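Local coordinates for peptidoglycan hydrolase FlgJ (Sphingomonas sp. A1, PDB 2ZYC), which probably acts, through the C-terminal enzymatic part described here, as a flagellum-specific muramidase of glycoside hydrolase family 73 that opens peptidoglycan for rod assembly, at residues D101-S106 with A110-K115; F54-G59 with G128-D133. The protein carries 2 engineered substitutions. All coordinates share one frame; numbering follows the deposited sequence.

Contact 1 (D101-S106 with A110-K115)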
loop_
_atom_site.group_PDB
_atom_site.type_symbol
_atom_site.label_atom_id
_atom_site.label_comp_id
_atom_site.label_asym_id
_atom_site.label_seq_id
_atom_site.Cartn_x
_atom_site.Cartn_y
_atom_site.Cartn_z
ATOM N N ASP A 101 3.759 -6.261 -9.281
ATOM C CA ASP A 101 4.402 -6.193 -10.595
ATOM C C ASP A 101 5.332 -4.978 -10.678
ATOM O O ASP A 101 6.501 -5.102 -11.055
ATOM C CB ASP A 101 3.325 -6.149 -11.689
ATOM C CG ASP A 101 3.911 -6.096 -13.101
ATOM O OD1 ASP A 101 4.946 -6.759 -13.372
ATOM O OD2 ASP A 101 3.323 -5.385 -13.947
ATOM N N LEU A 102 4.811 -3.811 -10.304
ATOM C CA LEU A 102 5.574 -2.569 -10.342
ATOM C C LEU A 102 6.827 -2.614 -9.465
ATOM O O LEU A 102 7.935 -2.361 -9.937
ATOM C CB LEU A 102 4.700 -1.377 -9.940
ATOM C CG LEU A 102 5.426 -0.024 -9.961
ATOM C CD1 LEU A 102 5.891 0.351 -11.372
ATOM C CD2 LEU A 102 4.556 1.061 -9.359
ATOM N N VAL A 103 6.641 -2.924 -8.187
ATOM C CA VAL A 103 7.724 -2.828 -7.212
ATOM C C VAL A 103 8.712 -3.993 -7.373
ATOM O O VAL A 103 9.915 -3.822 -7.162
ATOM C CB VAL A 103 7.153 -2.734 -5.771
ATOM C CG1 VAL A 103 8.253 -2.769 -4.715
ATOM C CG2 VAL A 103 6.343 -1.457 -5.636
ATOM N N GLY A 104 8.195 -5.148 -7.774
ATOM C CA GLY A 104 8.994 -6.375 -7.898
ATOM C C GLY A 104 9.849 -6.427 -9.145
ATOM O O GLY A 104 10.934 -7.015 -9.137
ATOM N N ASN A 105 9.369 -5.806 -10.222
ATOM C CA ASN A 105 10.051 -5.869 -11.516
ATOM C C ASN A 105 10.842 -4.619 -11.911
ATOM O O ASN A 105 11.873 -4.740 -12.580
ATOM C CB ASN A 105 9.075 -6.259 -12.640
ATOM C CG ASN A 105 8.572 -7.682 -12.518
ATOM O OD1 ASN A 105 7.377 -7.921 -12.309
ATOM N ND2 ASN A 105 9.481 -8.640 -12.637
ATOM N N SER A 106 10.385 -3.433 -11.497
ATOM C CA SER A 106 11.023 -2.179 -11.902
ATOM C C SER A 106 12.398 -2.019 -11.245
ATOM O O SER A 106 12.505 -2.047 -10.018
ATOM C CB SER A 106 10.133 -0.980 -11.564
ATOM O OG SER A 106 8.833 -1.118 -12.123
ATOM N N ALA A 110 14.545 -1.765 -7.031
ATOM C CA ALA A 110 15.354 -2.968 -6.772
ATOM C C ALA A 110 15.814 -3.092 -5.319
ATOM O O ALA A 110 16.084 -4.193 -4.844
ATOM C CB ALA A 110 16.561 -3.015 -7.708
ATOM N N LYS A 111 15.899 -1.961 -4.621
ATOM C CA LYS A 111 16.354 -1.940 -3.227
ATOM C C LYS A 111 15.285 -2.368 -2.209
ATOM O O LYS A 111 15.590 -2.598 -1.036
ATOM C CB LYS A 111 16.921 -0.557 -2.876
ATOM C CG LYS A 111 18.316 -0.291 -3.457
ATOM C CD LYS A 111 19.345 -1.206 -2.807
ATOM C CE LYS A 111 20.746 -1.001 -3.366
ATOM N NZ LYS A 111 21.768 -1.638 -2.480
ATOM N N VAL A 112 14.037 -2.490 -2.655
ATOM C CA VAL A 112 12.962 -2.920 -1.759
ATOM C C VAL A 112 13.136 -4.362 -1.264
ATOM O O VAL A 112 13.003 -4.636 -0.070
ATOM C CB VAL A 112 11.574 -2.741 -2.416
ATOM C CG1 VAL A 112 10.475 -3.348 -1.551
ATOM C CG2 VAL A 112 11.292 -1.268 -2.642
ATOM N N ALA A 113 13.423 -5.280 -2.186
ATOM C CA ALA A 113 13.474 -6.695 -1.843
ATOM C C ALA A 113 14.438 -6.966 -0.698
ATOM O O ALA A 113 15.554 -6.452 -0.681
ATOM C CB ALA A 113 13.849 -7.531 -3.058
ATOM N N GLY A 114 13.976 -7.758 0.262
ATOM C CA GLY A 114 14.822 -8.223 1.356
ATOM C C GLY A 114 14.943 -7.270 2.529
ATOM O O GLY A 114 15.644 -7.576 3.497
ATOM N N LYS A 115 14.306 -6.103 2.440
ATOM C CA LYS A 115 14.321 -5.162 3.564
ATOM C C LYS A 115 13.399 -5.684 4.666
ATOM O O LYS A 115 12.281 -6.119 4.397
ATOM C CB LYS A 115 13.923 -3.750 3.121
ATOM C CG LYS A 115 14.891 -3.099 2.123
ATOM C CD LYS A 115 16.274 -2.844 2.731
ATOM C CE LYS A 115 17.258 -2.221 1.729
ATOM N NZ LYS A 115 17.614 -3.132 0.601
#
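The flat groups that meet across this contact are peptides rather than rings: S106 O stands 3.6 Å from A110 N, where the chain leaves helix 92-105. Here, in the lysozyme-type fold, the chain after helix 92-105 turns back against the helix's last turn before helix 118-127 begins. The hydrophobic part of the contact is one pair of valines whose side chains cross at about a right angle. V103 CG1 touches V112 CG1 at 3.9 Å. The same methyl lies 4.0 Å from V112 CG2 and equally close to V112 CB, so a single methyl of V103 rests on the branched end of its partner. It reaches there because V103 CG1 is swung opposite the backbone nitrogen (chi1 174°), while the bond from CA to CB in V112 points toward the helix. F121 and A124 of helix 118-127, with V22, pack on V112, and Y109 touches V103; both valines are buried. Backbone bonds shape the two partners separately. S106 N donates to L102 O at 3.1 Å, the last helical bond of the segment. In one of two modelled conformers S106 OG also reaches this carbonyl, which would then hold two donors. Beyond V112 the chain makes a type II beta turn, closed by K115 N bonding to V112 O at 3.2 Å. G114 occupies its third position with a positive phi of 85°. K115 then folds its side chain back beside K111, bending at the first, second and last torsions. K115 NZ donates to K111 O at 2.7 Å, in the carbonyl plane on a lone pair, with a C=O...N angle of 144°.

Contact 2 (F54-G59 with G128-D133)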
loop_
_atom_site.group_PDB
_atom_site.type_symbol
_atom_site.label_atom_id
_atom_site.label_comp_id
_atom_site.label_asym_id
_atom_site.label_seq_id
_atom_site.Cartn_x
_atom_site.Cartn_y
_atom_site.Cartn_z
ATOM N N PHE A 54 -2.825 2.039 -3.116
ATOM C CA PHE A 54 -1.483 2.628 -3.148
ATOM C C PHE A 54 -1.394 3.961 -3.909
ATOM O O PHE A 54 -0.307 4.518 -4.065
ATOM C CB PHE A 54 -0.453 1.599 -3.636
ATOM C CG PHE A 54 -0.296 0.431 -2.697
ATOM C CD1 PHE A 54 0.477 0.549 -1.541
ATOM C CD2 PHE A 54 -0.950 -0.774 -2.949
ATOM C CE1 PHE A 54 0.606 -0.532 -0.662
ATOM C CE2 PHE A 54 -0.815 -1.859 -2.080
ATOM C CZ PHE A 54 -0.029 -1.726 -0.936
ATOM N N ASN A 55 -2.553 4.469 -4.341
ATOM C CA ASN A 55 -2.654 5.775 -4.998
ATOM C C ASN A 55 -1.779 5.866 -6.266
ATOM O O ASN A 55 -1.193 6.910 -6.552
ATOM C CB ASN A 55 -2.305 6.889 -4.004
ATOM C CG ASN A 55 -3.387 7.109 -2.969
ATOM O OD1 ASN A 55 -4.581 7.004 -3.269
ATOM N ND2 ASN A 55 -2.979 7.435 -1.740
ATOM N N ILE A 56 -1.716 4.765 -7.006
ATOM C CA ILE A 56 -0.855 4.672 -8.190
ATOM C C ILE A 56 -1.451 5.421 -9.381
ATOM O O ILE A 56 -2.576 5.148 -9.803
ATOM C CB ILE A 56 -0.549 3.214 -8.588
ATOM C CG1 ILE A 56 0.018 2.406 -7.407
ATOM C CG2 ILE A 56 0.410 3.172 -9.801
ATOM C CD1 ILE A 56 1.274 2.991 -6.767
ATOM N N LYS A 57 -0.672 6.355 -9.921
ATOM C CA LYS A 57 -1.073 7.128 -11.097
ATOM C C LYS A 57 -1.167 6.254 -12.345
ATOM O O LYS A 57 -0.404 5.287 -12.514
ATOM C CB LYS A 57 -0.099 8.289 -11.354
ATOM C CG LYS A 57 0.055 9.293 -10.212
ATOM C CD LYS A 57 1.218 10.254 -10.521
ATOM C CE LYS A 57 1.441 11.250 -9.408
ATOM N NZ LYS A 57 2.585 12.164 -9.721
ATOM N N ALA A 58 -2.126 6.597 -13.201
ATOM C CA ALA A 58 -2.282 5.976 -14.511
ATOM C C ALA A 58 -1.513 6.787 -15.546
ATOM O O ALA A 58 -1.949 7.858 -15.953
ATOM C CB ALA A 58 -3.766 5.911 -14.892
ATOM N N GLY A 59 -0.356 6.279 -15.958
ATOM C CA GLY A 59 0.442 6.954 -16.985
ATOM C C GLY A 59 0.241 6.372 -18.373
ATOM O O GLY A 59 -0.734 5.660 -18.627
ATOM N N GLY A 128 13.034 4.792 -5.280
ATOM C CA GLY A 128 12.375 4.376 -6.503
ATOM C C GLY A 128 11.434 5.423 -7.075
ATOM O O GLY A 128 10.970 5.270 -8.195
ATOM N N GLY A 129 11.156 6.476 -6.304
ATOM C CA GLY A 129 10.231 7.530 -6.720
ATOM C C GLY A 129 8.769 7.248 -6.418
ATOM O O GLY A 129 7.870 7.789 -7.078
ATOM N N TYR A 130 8.504 6.412 -5.419
ATOM C CA TYR A 130 7.113 6.133 -5.075
ATOM C C TYR A 130 6.422 7.421 -4.629
ATOM O O TYR A 130 5.297 7.718 -5.062
ATOM C CB TYR A 130 6.975 5.025 -4.009
ATOM C CG TYR A 130 5.548 4.928 -3.535
ATOM C CD1 TYR A 130 4.590 4.265 -4.301
ATOM C CD2 TYR A 130 5.140 5.555 -2.357
ATOM C CE1 TYR A 130 3.264 4.211 -3.893
ATOM C CE2 TYR A 130 3.815 5.510 -1.945
ATOM C CZ TYR A 130 2.893 4.827 -2.715
ATOM O OH TYR A 130 1.585 4.790 -2.321
ATOM N N ALA A 131 7.112 8.173 -3.770
ATOM C CA ALA A 131 6.681 9.479 -3.273
ATOM C C ALA A 131 7.932 10.300 -3.000
ATOM O O ALA A 131 8.980 9.733 -2.696
ATOM C CB ALA A 131 5.880 9.332 -1.990
ATOM N N THR A 132 7.813 11.625 -3.094
ATOM C CA THR A 132 8.966 12.522 -2.923
ATOM C C THR A 132 9.046 13.291 -1.588
ATOM O O THR A 132 10.083 13.889 -1.291
ATOM C CB THR A 132 9.092 13.508 -4.101
ATOM O OG1 THR A 132 7.885 14.277 -4.209
ATOM C CG2 THR A 132 9.329 12.746 -5.402
ATOM N N ASP A 133 7.971 13.281 -0.796
ATOM C CA ASP A 133 7.960 13.931 0.527
ATOM C C ASP A 133 9.187 13.513 1.324
ATOM O O ASP A 133 9.388 12.319 1.534
ATOM C CB ASP A 133 6.684 13.558 1.311
ATOM C CG ASP A 133 6.661 14.142 2.734
ATOM O OD1 ASP A 133 7.180 15.255 2.960
ATOM O OD2 ASP A 133 6.100 13.486 3.639
#
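Y130 reaches across to F54 and I56 with the far half of its side chain. Its ring swings opposite the backbone nitrogen (chi1 171°), which brings the end of the side chain to 54-59; CB itself meets neither residue. Along one ring edge, CE1 comes first: I56 CD1 lies 3.7 Å from Y130 CE1, near the ring plane, and the two side chains cross at about a right angle. Next, Y130 CZ is 3.5 Å from F54 O, also at the edge. At the tip, Y130 OH donates to F54 O over a short 2.6 Å. The C=O...O angle is 127°, and the donor is tilted 32° from the carbonyl plane. The hydroxyl also lies at the edge of the F54 ring, near its plane, with F54 CB 4.0 Å from Y130 OH. That ring is held by stacking on Y99 and edge-to-face packing with F96, while Q30 and E34 of helix 24-35 touch Y130. The tyrosine follows the Schellman motif at G129 that ends helix 118-127. The contact ties this helix end to the loop leading into the two-stranded antiparallel sheet, the junction of helical and beta parts in this lysozyme-clan domain.

How the contacts relate
Contact 1 is nested along the chain inside the long loop closed by contact 2. Their centres lie 14 Å apart and their nearest atoms about 5 Å, so the two do not touch. Two helices connect them: helix 92-105 ends in contact 1 and also flanks F54 of contact 2, while helix 118-127 lies beside contact 1 and ends at contact 2. Y109, from the three residues between 101-106 and 110-115, touches V103 as well as Y130, bridging the gap. Contact 1 joins pieces four residues apart at their closest ends; contact 2 joins pieces 69 residues apart, beside E34 of helix 24-35.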